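Local atomic coordinates of rhizobiales Sp. Pch2 (Marine metagenome, PDB entry 6PB3), a protein that is a Trip13/Pch2-like AAA+ ATPase that probably remodels HORMA domain proteins and thereby regulates a bacterial cGAS-like enzyme in immunity against bacteriophages. Residues G151-V157 against P196-C202; R73-L79 against R215-I221; S40-A44 against D97-E102; V30-H35 against Q230-V234. All blocks are in the same frame, centred on the assembly; numbering follows the deposited sequence.

Interaction 1. Residues G151-V157 against P196-C202; sequences GAVILLV and PAAVIMC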
loop_
_atom_site.group_PDB
_atom_site.type_symbol
_atom_site.label_atom_id
_atom_site.label_comp_id
_atom_site.label_asym_id
_atom_site.label_seq_id
_atom_site.Cartn_x
_atom_site.Cartn_y
_atom_site.Cartn_z
ATOM N N GLY A 151 -48.155 8.724 11.518
ATOM C CA GLY A 151 -47.312 8.396 10.392
ATOM C C GLY A 151 -45.861 8.500 10.800
ATOM O O GLY A 151 -45.540 8.753 11.963
ATOM N N ALA A 152 -44.975 8.304 9.831
ATOM C CA ALA A 152 -43.550 8.432 10.092
ATOM C C ALA A 152 -42.842 8.935 8.851
ATOM O O ALA A 152 -43.396 8.930 7.749
ATOM C CB ALA A 152 -42.930 7.110 10.545
ATOM N N VAL A 153 -41.595 9.358 9.058
ATOM C CA VAL A 153 -40.749 9.951 8.031
ATOM C C VAL A 153 -39.413 9.224 8.021
ATOM O O VAL A 153 -38.712 9.206 9.036
ATOM C CB VAL A 153 -40.508 11.446 8.281
ATOM C CG1 VAL A 153 -39.592 12.006 7.184
ATOM C CG2 VAL A 153 -41.823 12.200 8.349
ATOM N N ILE A 154 -39.033 8.676 6.870
ATOM C CA ILE A 154 -37.732 8.036 6.719
ATOM C C ILE A 154 -36.871 8.921 5.838
ATOM O O ILE A 154 -37.265 9.278 4.720
ATOM C CB ILE A 154 -37.839 6.630 6.120
ATOM C CG1 ILE A 154 -38.679 5.731 7.027
ATOM C CG2 ILE A 154 -36.430 6.054 5.948
ATOM C CD1 ILE A 154 -38.962 4.362 6.422
ATOM N N LEU A 155 -35.702 9.283 6.339
ATOM C CA LEU A 155 -34.714 9.983 5.541
ATOM C C LEU A 155 -33.721 8.941 5.026
ATOM O O LEU A 155 -33.181 8.153 5.809
ATOM C CB LEU A 155 -34.033 11.065 6.377
ATOM C CG LEU A 155 -32.985 11.938 5.696
ATOM C CD1 LEU A 155 -33.600 12.795 4.594
ATOM C CD2 LEU A 155 -32.316 12.816 6.744
ATOM N N LEU A 156 -33.504 8.913 3.718
ATOM C CA LEU A 156 -32.581 7.965 3.103
ATOM C C LEU A 156 -31.373 8.705 2.543
ATOM O O LEU A 156 -31.532 9.684 1.803
ATOM C CB LEU A 156 -33.290 7.168 2.000
ATOM C CG LEU A 156 -32.485 6.164 1.169
ATOM C CD1 LEU A 156 -31.515 5.322 2.008
ATOM C CD2 LEU A 156 -33.449 5.251 0.382
ATOM N N VAL A 157 -30.178 8.213 2.875
ATOM C CA VAL A 157 -28.904 8.798 2.461
ATOM C C VAL A 157 -28.093 7.746 1.702
ATOM O O VAL A 157 -27.707 6.719 2.278
ATOM C CB VAL A 157 -28.102 9.314 3.666
ATOM C CG1 VAL A 157 -26.926 10.128 3.190
ATOM C CG2 VAL A 157 -28.986 10.125 4.605
ATOM N N PRO A 196 -41.530 10.831 15.219
ATOM C CA PRO A 196 -41.536 9.565 14.451
ATOM C C PRO A 196 -40.747 9.695 13.149
ATOM O O PRO A 196 -41.300 9.862 12.050
ATOM C CB PRO A 196 -43.027 9.339 14.190
ATOM C CG PRO A 196 -43.583 10.735 14.089
ATOM C CD PRO A 196 -42.796 11.574 15.074
ATOM N N ALA A 197 -39.418 9.623 13.275
ATOM C CA ALA A 197 -38.512 9.787 12.143
ATOM C C ALA A 197 -37.270 8.923 12.343
ATOM O O ALA A 197 -36.799 8.759 13.476
ATOM C CB ALA A 197 -38.110 11.256 11.970
ATOM N N ALA A 198 -36.747 8.381 11.238
ATOM C CA ALA A 198 -35.539 7.555 11.236
ATOM C C ALA A 198 -34.710 7.835 9.988
ATOM O O ALA A 198 -35.212 8.347 8.984
ATOM C CB ALA A 198 -35.875 6.062 11.285
ATOM N N VAL A 199 -33.432 7.459 10.053
ATOM C CA VAL A 199 -32.492 7.661 8.960
ATOM C C VAL A 199 -31.926 6.310 8.556
ATOM O O VAL A 199 -31.497 5.531 9.414
ATOM C CB VAL A 199 -31.341 8.619 9.339
ATOM C CG1 VAL A 199 -30.492 8.946 8.090
ATOM C CG2 VAL A 199 -31.862 9.881 10.002
ATOM N N ILE A 200 -31.916 6.042 7.257
ATOM C CA ILE A 200 -31.244 4.882 6.694
ATOM C C ILE A 200 -30.066 5.390 5.891
ATOM O O ILE A 200 -30.218 6.263 5.023
ATOM C CB ILE A 200 -32.172 4.049 5.790
ATOM C CG1 ILE A 200 -33.386 3.550 6.576
ATOM C CG2 ILE A 200 -31.368 2.903 5.133
ATOM C CD1 ILE A 200 -34.470 2.913 5.717
HETATM N N MSE A 201 -28.905 4.830 6.141
HETATM C CA MSE A 201 -27.836 5.171 5.231
HETATM C C MSE A 201 -27.095 3.943 4.762
HETATM O O MSE A 201 -26.861 3.002 5.514
HETATM C CB MSE A 201 -26.911 6.179 5.875
HETATM C CG MSE A 201 -26.115 5.698 7.020
HETATM SE SE MSE A 201 -24.724 7.036 7.083
HETATM C CE MSE A 201 -24.041 6.737 5.321
ATOM N N CYS A 202 -26.734 3.961 3.486
ATOM C CA CYS A 202 -26.069 2.845 2.840
ATOM C C CYS A 202 -24.615 3.211 2.598
ATOM O O CYS A 202 -24.305 4.351 2.241
ATOM C CB CYS A 202 -26.757 2.481 1.501
ATOM S SG CYS A 202 -28.514 2.091 1.687
#
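Val153 N and Pro196 O, 3.0 Å apart, begin a run of six backbone hydrogen bonds between two parallel strands whose axes differ by 21° in direction. On 151-157 the bonds belong to Val153, Leu155 and Val157, each using both its N and its O. Across from them stand the oxygens of Pro196, Ala198 and Ile200 and the amides of Ala198, Ile200 and Cys202. Leu155 N to Ala198 O is short (2.8 Å) and nearly straight, 169° at the hydrogen. Several acceptors also take a CA-H contact; Val199 CA, for instance, sits 3.3 Å from Leu155 O. Side chains fill both faces. Ile154 CG2 meets Ile200 CD1 at 3.7 Å, the two chains crossing at a slant, while Val157 CG2 lies 4.0 Å from Val199 CG1 on the other face. In Leu156, CG lies anti to the backbone N (chi1 177°), a turn that brings CD1 to 3.4 Å from Ile200 O. The backbone polar atoms of Ala152, Ile154 and Leu156 point to the other edge of the strand and bond to 105-111, and Val199 and Met201 serve strand 76-81. Both strands are therefore interior, with Phe132 of helix 124-141 over the Leu155-Val199 face and Leu43 of helix 33-47 over Ala198 and Ile200.

Interaction 2. Residues R73-L79 against R215-I221; sequences RPPLIVL and RRAAEII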
loop_
_atom_site.group_PDB
_atom_site.type_symbol
_atom_site.label_atom_id
_atom_site.label_comp_id
_atom_site.label_asym_id
_atom_site.label_seq_id
_atom_site.Cartn_x
_atom_site.Cartn_y
_atom_site.Cartn_z
ATOM N N ARG A 73 -31.295 4.421 21.478
ATOM C CA ARG A 73 -30.304 4.666 20.441
ATOM C C ARG A 73 -30.752 5.793 19.513
ATOM O O ARG A 73 -31.933 5.897 19.181
ATOM C CB ARG A 73 -30.080 3.415 19.602
ATOM C CG ARG A 73 -29.774 2.165 20.365
ATOM C CD ARG A 73 -28.513 2.322 21.219
ATOM N NE ARG A 73 -27.415 3.055 20.585
ATOM C CZ ARG A 73 -26.611 2.555 19.652
ATOM N NH1 ARG A 73 -26.798 1.316 19.201
ATOM N NH2 ARG A 73 -25.622 3.299 19.166
ATOM N N PRO A 74 -29.820 6.614 19.035
ATOM C CA PRO A 74 -30.165 7.559 17.970
ATOM C C PRO A 74 -30.784 6.832 16.802
ATOM O O PRO A 74 -30.407 5.684 16.489
ATOM C CB PRO A 74 -28.808 8.178 17.597
ATOM C CG PRO A 74 -27.881 7.842 18.727
ATOM C CD PRO A 74 -28.373 6.536 19.274
ATOM N N PRO A 75 -31.779 7.444 16.126
ATOM C CA PRO A 75 -32.573 6.746 15.082
ATOM C C PRO A 75 -31.891 6.679 13.720
ATOM O O PRO A 75 -32.354 7.226 12.716
ATOM C CB PRO A 75 -33.869 7.570 15.048
ATOM C CG PRO A 75 -33.445 8.946 15.432
ATOM C CD PRO A 75 -32.284 8.802 16.403
ATOM N N LEU A 76 -30.784 5.942 13.661
ATOM C CA LEU A 76 -30.004 5.765 12.445
ATOM C C LEU A 76 -29.756 4.281 12.244
ATOM O O LEU A 76 -29.375 3.582 13.187
ATOM C CB LEU A 76 -28.665 6.521 12.530
ATOM C CG LEU A 76 -27.577 6.133 11.520
ATOM C CD1 LEU A 76 -27.910 6.623 10.108
ATOM C CD2 LEU A 76 -26.193 6.657 11.965
ATOM N N ILE A 77 -29.948 3.808 11.017
ATOM C CA ILE A 77 -29.658 2.427 10.649
ATOM C C ILE A 77 -28.692 2.441 9.477
ATOM O O ILE A 77 -28.930 3.124 8.472
ATOM C CB ILE A 77 -30.936 1.644 10.290
ATOM C CG1 ILE A 77 -31.905 1.667 11.468
ATOM C CG2 ILE A 77 -30.576 0.201 9.926
ATOM C CD1 ILE A 77 -33.312 1.176 11.141
ATOM N N VAL A 78 -27.610 1.681 9.600
ATOM C CA VAL A 78 -26.571 1.614 8.581
ATOM C C VAL A 78 -26.703 0.286 7.850
ATOM O O VAL A 78 -26.755 -0.774 8.484
ATOM C CB VAL A 78 -25.176 1.774 9.208
ATOM C CG1 VAL A 78 -24.072 1.476 8.177
ATOM C CG2 VAL A 78 -25.002 3.192 9.721
ATOM N N LEU A 79 -26.767 0.343 6.521
ATOM C CA LEU A 79 -26.684 -0.834 5.663
ATOM C C LEU A 79 -25.308 -0.834 5.028
ATOM O O LEU A 79 -24.985 0.077 4.259
ATOM C CB LEU A 79 -27.775 -0.830 4.583
ATOM C CG LEU A 79 -29.232 -0.622 4.984
ATOM C CD1 LEU A 79 -30.154 -0.912 3.768
ATOM C CD2 LEU A 79 -29.610 -1.496 6.157
ATOM N N ARG A 215 -20.808 5.313 15.356
ATOM C CA ARG A 215 -21.121 5.021 16.749
ATOM C C ARG A 215 -22.549 5.387 17.119
ATOM O O ARG A 215 -23.042 4.908 18.142
ATOM C CB ARG A 215 -20.132 5.746 17.669
ATOM C CG ARG A 215 -20.370 7.242 17.833
ATOM C CD ARG A 215 -19.321 7.844 18.812
ATOM N NE ARG A 215 -19.616 9.237 19.147
ATOM C CZ ARG A 215 -18.863 10.272 18.780
ATOM N NH1 ARG A 215 -17.743 10.078 18.080
ATOM N NH2 ARG A 215 -19.218 11.504 19.136
ATOM N N ARG A 216 -23.229 6.186 16.300
ATOM C CA ARG A 216 -24.622 6.543 16.532
ATOM C C ARG A 216 -25.627 5.577 15.909
ATOM O O ARG A 216 -26.814 5.660 16.238
ATOM C CB ARG A 216 -24.890 7.950 16.009
ATOM C CG ARG A 216 -24.290 9.028 16.898
ATOM C CD ARG A 216 -24.401 10.399 16.266
ATOM N NE ARG A 216 -24.122 11.472 17.228
ATOM C CZ ARG A 216 -22.901 11.886 17.563
ATOM N NH1 ARG A 216 -21.828 11.301 17.042
ATOM N NH2 ARG A 216 -22.753 12.891 18.427
ATOM N N ALA A 217 -25.197 4.659 15.048
ATOM C CA ALA A 217 -26.135 3.711 14.461
ATOM C C ALA A 217 -26.831 2.910 15.559
ATOM O O ALA A 217 -26.181 2.335 16.442
ATOM C CB ALA A 217 -25.408 2.763 13.492
ATOM N N ALA A 218 -28.159 2.912 15.521
ATOM C CA ALA A 218 -28.916 2.025 16.388
ATOM C C ALA A 218 -28.703 0.589 15.972
ATOM O O ALA A 218 -28.609 -0.303 16.817
ATOM C CB ALA A 218 -30.398 2.371 16.337
ATOM N N GLU A 219 -28.608 0.351 14.672
ATOM C CA GLU A 219 -28.283 -0.978 14.193
ATOM C C GLU A 219 -27.469 -0.854 12.924
ATOM O O GLU A 219 -27.709 0.034 12.102
ATOM C CB GLU A 219 -29.546 -1.824 13.926
ATOM C CG GLU A 219 -29.217 -3.276 13.608
ATOM C CD GLU A 219 -30.428 -4.128 13.328
ATOM O OE1 GLU A 219 -31.550 -3.599 13.284
ATOM O OE2 GLU A 219 -30.255 -5.345 13.137
ATOM N N ILE A 220 -26.503 -1.754 12.784
ATOM C CA ILE A 220 -25.755 -1.954 11.554
ATOM C C ILE A 220 -26.162 -3.312 11.002
ATOM O O ILE A 220 -26.099 -4.319 11.718
ATOM C CB ILE A 220 -24.241 -1.890 11.807
ATOM C CG1 ILE A 220 -23.854 -0.553 12.482
ATOM C CG2 ILE A 220 -23.484 -2.131 10.492
ATOM C CD1 ILE A 220 -22.350 -0.464 12.902
ATOM N N ILE A 221 -26.571 -3.346 9.738
ATOM C CA ILE A 221 -27.035 -4.567 9.081
ATOM C C ILE A 221 -26.086 -4.840 7.937
ATOM O O ILE A 221 -25.913 -3.991 7.049
ATOM C CB ILE A 221 -28.478 -4.439 8.571
ATOM C CG1 ILE A 221 -29.451 -4.211 9.731
ATOM C CG2 ILE A 221 -28.908 -5.701 7.738
ATOM C CD1 ILE A 221 -30.869 -3.838 9.221
#
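The strand that leads into the probable Walker A loop of this AAA+ sheet, 76-81, pairs here with 219-223, the outermost parallel strand on that side within the chain. Three backbone bonds join them: Ala218 N to Leu76 O at 2.7 Å, then Val78 N to Glu219 O at 3.0 Å and Ile221 N to Val78 O at 2.9 Å. The last is nearly straight, 169° at the hydrogen. Leu79 and Ile221 run alongside each other in the same direction, with Leu79 CD2 4.0 Å from Ile221 CB, while Val78 CG2 rests on Ala217 CB at 3.8 Å. Ahead of the strands, Arg73 curls back through bends at chi2 (-59°) and chi3 (-40°). Its CB presses on Ala218 CB at 3.4 Å, one face of its guanidinium lies over Ala218 CA, and Arg215 O stands at its edge, a near approach and not a hydrogen bond. Ala217 O lies 2.9 Å from Arg73 NH2 and accepts a hydrogen bond from Gln273 of the second subunit. Arg216 leads away to Asp188 and Ala212 O. The partly negative oxygens of Ala217 and Arg215 would thus probably favour the positive charge of Arg73 electrostatically, beside the second subunit.

Interaction 3. Residues S40-A44 against D97-E102; sequences SKMLA and DVARRE
Lys41 lays its CG over the centre of the Arg101 guanidinium, 3.4 Å above the plane, and its extended chain runs on obliquely across that face. At the edge of the same group, close to its plane, stands Ser40 OG, which accepts from Arg101 NE at 2.6 Å with 149° at the hydrogen. This hydroxyl is brought there by chi1 of 156°, which sets OG roughly anti to its backbone N. It donates in turn to Asp97 OD1 at 3.2 Å, approaching well above the carboxylate plane. A salt bridge within 97-102, Arg101 NH2 to Asp97 OD1 at 3.1 Å, whose hydrogen bond is weak, closes the triangle, so that serine, aspartate and arginine restrain one another and the guanidinium is gripped at its edge. The like charges of Lys41 NZ and Arg101 NH1 are 4.8 Å apart; Asp97 would probably offset part of their repulsion, and Lys41 NZ is held by Leu281 O and Tyr284 O of the second subunit. Beside these polar groups the packing is apolar. Leu43 CD1 meets Val98 CG2 at 3.7 Å, the two side chains crossing at about a right angle, and Ala44 CB touches Glu102 CG at 3.4 Å. The carboxylate of Glu102 goes on to Asn48. With the axes of the two short helical segments at 61° and Leu43 also resting on Ala198 and Ile200 of the sheet, the arrangement is that of a helical layer on one face of the three-layer alpha/beta/alpha sandwich of P-loop NTPases, 95-102 following the probable Walker A region.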
loop_
_atom_site.group_PDB
_atom_site.type_symbol
_atom_site.label_atom_id
_atom_site.label_comp_id
_atom_site.label_asym_id
_atom_site.label_seq_id
_atom_site.Cartn_x
_atom_site.Cartn_y
_atom_site.Cartn_z
ATOM N N SER A 40 -36.865 -3.777 8.809
ATOM C CA SER A 40 -38.250 -3.364 9.003
ATOM C C SER A 40 -38.580 -3.229 10.486
ATOM O O SER A 40 -39.252 -2.277 10.906
ATOM C CB SER A 40 -39.205 -4.367 8.315
ATOM O OG SER A 40 -40.480 -4.324 8.910
ATOM N N LYS A 41 -38.153 -4.195 11.295
ATOM C CA LYS A 41 -38.535 -4.156 12.700
ATOM C C LYS A 41 -37.798 -3.043 13.451
ATOM O O LYS A 41 -38.375 -2.409 14.345
ATOM C CB LYS A 41 -38.284 -5.522 13.335
ATOM C CG LYS A 41 -39.216 -6.645 12.826
ATOM C CD LYS A 41 -38.697 -8.008 13.286
ATOM C CE LYS A 41 -39.736 -9.132 13.110
ATOM N NZ LYS A 41 -39.182 -10.403 13.677
HETATM N N MSE A 42 -36.533 -2.786 13.109
HETATM C CA MSE A 42 -35.759 -1.734 13.791
HETATM C C MSE A 42 -36.371 -0.361 13.523
HETATM O O MSE A 42 -36.520 0.468 14.434
HETATM C CB MSE A 42 -34.287 -1.749 13.349
HETATM C CG MSE A 42 -33.380 -0.782 14.120
HETATM SE SE MSE A 42 -33.312 -1.115 16.065
HETATM C CE MSE A 42 -34.463 0.209 16.685
ATOM N N LEU A 43 -36.719 -0.135 12.255
ATOM C CA LEU A 43 -37.429 1.081 11.878
ATOM C C LEU A 43 -38.736 1.222 12.657
ATOM O O LEU A 43 -39.070 2.316 13.131
ATOM C CB LEU A 43 -37.686 1.086 10.366
ATOM C CG LEU A 43 -36.527 1.385 9.395
ATOM C CD1 LEU A 43 -36.852 0.907 7.973
ATOM C CD2 LEU A 43 -36.178 2.900 9.385
ATOM N N ALA A 44 -39.497 0.131 12.799
ATOM C CA ALA A 44 -40.745 0.222 13.556
ATOM C C ALA A 44 -40.474 0.629 15.003
ATOM O O ALA A 44 -41.193 1.456 15.584
ATOM C CB ALA A 44 -41.492 -1.118 13.499
ATOM N N ASP A 97 -43.010 -2.477 3.988
ATOM C CA ASP A 97 -43.062 -3.452 5.069
ATOM C C ASP A 97 -43.327 -2.783 6.418
ATOM O O ASP A 97 -44.122 -3.289 7.220
ATOM C CB ASP A 97 -41.749 -4.226 5.107
ATOM C CG ASP A 97 -41.920 -5.628 5.617
ATOM O OD1 ASP A 97 -42.306 -5.784 6.796
ATOM O OD2 ASP A 97 -41.686 -6.570 4.828
ATOM N N VAL A 98 -42.655 -1.663 6.703
ATOM C CA VAL A 98 -42.854 -0.998 7.988
ATOM C C VAL A 98 -44.281 -0.488 8.095
ATOM O O VAL A 98 -44.904 -0.554 9.161
ATOM C CB VAL A 98 -41.856 0.155 8.176
ATOM C CG1 VAL A 98 -42.078 0.809 9.542
ATOM C CG2 VAL A 98 -40.389 -0.321 7.989
ATOM N N ALA A 99 -44.808 0.048 6.990
ATOM C CA ALA A 99 -46.174 0.544 6.965
ATOM C C ALA A 99 -47.155 -0.571 7.278
ATOM O O ALA A 99 -48.119 -0.372 8.030
ATOM C CB ALA A 99 -46.476 1.154 5.600
ATOM N N ARG A 100 -46.916 -1.757 6.718
ATOM C CA ARG A 100 -47.764 -2.908 7.011
ATOM C C ARG A 100 -47.628 -3.329 8.472
ATOM O O ARG A 100 -48.630 -3.548 9.157
ATOM C CB ARG A 100 -47.401 -4.061 6.074
ATOM C CG ARG A 100 -48.065 -3.977 4.698
ATOM C CD ARG A 100 -47.192 -4.592 3.627
ATOM N NE ARG A 100 -46.990 -6.023 3.815
ATOM C CZ ARG A 100 -47.356 -6.935 2.924
ATOM N NH1 ARG A 100 -47.935 -6.549 1.796
ATOM N NH2 ARG A 100 -47.141 -8.223 3.148
ATOM N N ARG A 101 -46.388 -3.412 8.968
ATOM C CA ARG A 101 -46.125 -3.926 10.312
ATOM C C ARG A 101 -46.742 -3.039 11.390
ATOM O O ARG A 101 -47.326 -3.540 12.355
ATOM C CB ARG A 101 -44.611 -4.057 10.513
ATOM C CG ARG A 101 -44.156 -4.662 11.830
ATOM C CD ARG A 101 -42.630 -4.768 11.890
ATOM N NE ARG A 101 -42.046 -5.402 10.700
ATOM C CZ ARG A 101 -41.914 -6.720 10.547
ATOM N NH1 ARG A 101 -42.350 -7.563 11.488
ATOM N NH2 ARG A 101 -41.381 -7.207 9.434
ATOM N N GLU A 102 -46.624 -1.719 11.251
ATOM C CA GLU A 102 -47.132 -0.801 12.266
ATOM C C GLU A 102 -48.467 -0.171 11.894
ATOM O O GLU A 102 -49.011 0.611 12.685
ATOM C CB GLU A 102 -46.101 0.304 12.540
ATOM C CG GLU A 102 -44.801 -0.203 13.166
ATOM C CD GLU A 102 -44.985 -0.756 14.581
ATOM O OE1 GLU A 102 -45.417 0.009 15.472
ATOM O OE2 GLU A 102 -44.694 -1.955 14.798
#

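Interaction 4. Residues V30-H35 against Q230-V234; sequences VGLDTH and QRRAV
Apolar contact is made chiefly by Val30 against Val234 and Ala233. Val30 CB lies 4.3 Å from Val234 CG2, and its CG1 comes within 3.5 Å of Ala233 O. Val234 CG2, placed beside its own backbone N and anti to the carbonyl carbon (CG1 has chi1 173°), in turn comes 3.4 Å from Val30 O. Backbone closeness is the second element. Gly31 has a positive phi of 78°, and with no side chain between it and the helix its CA sits 3.9 Å from Val234 CG2 and 4.7 Å from Gln230 CA. Its carbonyl oxygen faces the aliphatic stem of Gln230, 3.7 Å from CG. The third element is a meeting of flat groups. The extended Gln230 chain carries its amide to the edge of the His35 ring, where NE2 lies near the ring plane and 3.3 Å from CE1; the amide and ring planes differ by only 16°. Leu32 CD2 lies over one face of that imidazole, toward the rim, while Phe223 meets the ring and Thr222 O takes a weak hydrogen bond from His35 NE2. Helix 228-239 is also packed against helix 268-283, through Gln230 on Phe268 and Val234 on Ile276. The contact is therefore one of shape rather than of directed polar bonds: His35 NE2 and Gln230 OE1 are hydrogen-bonded outside the two segments, and the valines, the glycine and the edge-on amide fit by van der Waals contact.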
loop_
_atom_site.group_PDB
_atom_site.type_symbol
_atom_site.label_atom_id
_atom_site.label_comp_id
_atom_site.label_asym_id
_atom_site.label_seq_id
_atom_site.Cartn_x
_atom_site.Cartn_y
_atom_site.Cartn_z
ATOM N N VAL A 30 -34.534 -11.593 -3.206
ATOM C CA VAL A 30 -34.475 -12.932 -2.635
ATOM C C VAL A 30 -33.149 -13.129 -1.933
ATOM O O VAL A 30 -32.125 -12.544 -2.305
ATOM C CB VAL A 30 -34.685 -14.040 -3.683
ATOM C CG1 VAL A 30 -35.194 -15.300 -2.998
ATOM C CG2 VAL A 30 -35.630 -13.573 -4.744
ATOM N N GLY A 31 -33.178 -13.972 -0.907
ATOM C CA GLY A 31 -32.032 -14.197 -0.071
ATOM C C GLY A 31 -31.765 -13.110 0.939
ATOM O O GLY A 31 -30.749 -13.185 1.636
ATOM N N LEU A 32 -32.635 -12.104 1.044
ATOM C CA LEU A 32 -32.473 -11.017 2.003
ATOM C C LEU A 32 -33.534 -11.032 3.105
ATOM O O LEU A 32 -33.773 -9.997 3.740
ATOM C CB LEU A 32 -32.497 -9.672 1.272
ATOM C CG LEU A 32 -31.388 -9.536 0.226
ATOM C CD1 LEU A 32 -31.585 -8.300 -0.615
ATOM C CD2 LEU A 32 -29.986 -9.554 0.882
ATOM N N ASP A 33 -34.176 -12.181 3.343
ATOM C CA ASP A 33 -35.318 -12.218 4.257
ATOM C C ASP A 33 -34.930 -11.723 5.644
ATOM O O ASP A 33 -35.656 -10.931 6.257
ATOM C CB ASP A 33 -35.895 -13.635 4.336
ATOM C CG ASP A 33 -36.661 -14.034 3.076
ATOM O OD1 ASP A 33 -37.228 -13.140 2.401
ATOM O OD2 ASP A 33 -36.708 -15.248 2.764
ATOM N N THR A 34 -33.771 -12.153 6.135
ATOM C CA THR A 34 -33.300 -11.704 7.436
ATOM C C THR A 34 -33.018 -10.205 7.432
ATOM O O THR A 34 -33.367 -9.499 8.386
ATOM C CB THR A 34 -32.050 -12.493 7.818
ATOM O OG1 THR A 34 -30.969 -12.112 6.956
ATOM C CG2 THR A 34 -32.312 -13.986 7.624
ATOM N N HIS A 35 -32.381 -9.698 6.371
ATOM C CA HIS A 35 -32.083 -8.266 6.320
ATOM C C HIS A 35 -33.360 -7.431 6.282
ATOM O O HIS A 35 -33.423 -6.354 6.894
ATOM C CB HIS A 35 -31.195 -7.948 5.113
ATOM C CG HIS A 35 -29.984 -8.825 5.001
ATOM N ND1 HIS A 35 -30.064 -10.155 4.658
ATOM C CD2 HIS A 35 -28.668 -8.568 5.208
ATOM C CE1 HIS A 35 -28.850 -10.678 4.639
ATOM N NE2 HIS A 35 -27.985 -9.736 4.969
ATOM N N GLN A 230 -28.826 -18.764 2.225
ATOM C CA GLN A 230 -29.172 -17.631 1.369
ATOM C C GLN A 230 -28.965 -17.956 -0.105
ATOM O O GLN A 230 -29.771 -17.551 -0.952
ATOM C CB GLN A 230 -28.368 -16.398 1.774
ATOM C CG GLN A 230 -28.753 -15.915 3.178
ATOM C CD GLN A 230 -27.756 -14.934 3.763
ATOM O OE1 GLN A 230 -26.543 -15.127 3.673
ATOM N NE2 GLN A 230 -28.266 -13.875 4.371
ATOM N N ARG A 231 -27.900 -18.692 -0.434
ATOM C CA ARG A 231 -27.709 -19.099 -1.820
ATOM C C ARG A 231 -28.810 -20.053 -2.252
ATOM O O ARG A 231 -29.312 -19.964 -3.377
ATOM C CB ARG A 231 -26.324 -19.732 -2.011
ATOM C CG ARG A 231 -25.189 -18.778 -1.687
ATOM C CD ARG A 231 -23.890 -19.216 -2.336
ATOM N NE ARG A 231 -23.555 -20.591 -1.990
ATOM C CZ ARG A 231 -23.104 -20.955 -0.796
ATOM N NH1 ARG A 231 -22.949 -20.044 0.164
ATOM N NH2 ARG A 231 -22.817 -22.227 -0.559
ATOM N N ARG A 232 -29.209 -20.960 -1.361
ATOM C CA ARG A 232 -30.311 -21.866 -1.661
ATOM C C ARG A 232 -31.595 -21.100 -1.968
ATOM O O ARG A 232 -32.309 -21.437 -2.917
ATOM C CB ARG A 232 -30.526 -22.827 -0.489
ATOM C CG ARG A 232 -31.288 -24.094 -0.855
ATOM C CD ARG A 232 -31.599 -24.949 0.371
ATOM N NE ARG A 232 -30.728 -24.618 1.495
ATOM C CZ ARG A 232 -29.622 -25.282 1.806
ATOM N NH1 ARG A 232 -29.249 -26.325 1.086
ATOM N NH2 ARG A 232 -28.896 -24.909 2.846
ATOM N N ALA A 233 -31.900 -20.056 -1.190
ATOM C CA ALA A 233 -33.161 -19.337 -1.394
ATOM C C ALA A 233 -33.176 -18.605 -2.733
ATOM O O ALA A 233 -34.181 -18.641 -3.454
ATOM C CB ALA A 233 -33.424 -18.356 -0.242
ATOM N N VAL A 234 -32.075 -17.944 -3.092
ATOM C CA VAL A 234 -32.025 -17.272 -4.388
ATOM C C VAL A 234 -32.196 -18.282 -5.514
ATOM O O VAL A 234 -32.948 -18.056 -6.468
ATOM C CB VAL A 234 -30.708 -16.495 -4.541
ATOM C CG1 VAL A 234 -30.595 -15.958 -5.965
ATOM C CG2 VAL A 234 -30.623 -15.362 -3.514
#

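In the fold
From the N terminus, 30-35 opens the widest loop, closed by interaction 4 at 230-234, and the other three contacts nest inside it. Next, 40-44 on the same helix opens interaction 3, which closes at 97-102. Before that happens 73-79 has opened interaction 2, closed at 215-221, so interactions 2 and 3 cross. Interaction 1, 151-157 with 196-202, is nested within interaction 2 and follows interaction 3 in series. Interactions 1 and 2 share the sheet, where strands 197-203 and 76-81 are neighbours. Helix 33-47 links interactions 3 and 4, resting on that sheet, and its N-terminal end meets helix 228-239, while interactions 2 and 3 both touch the second subunit.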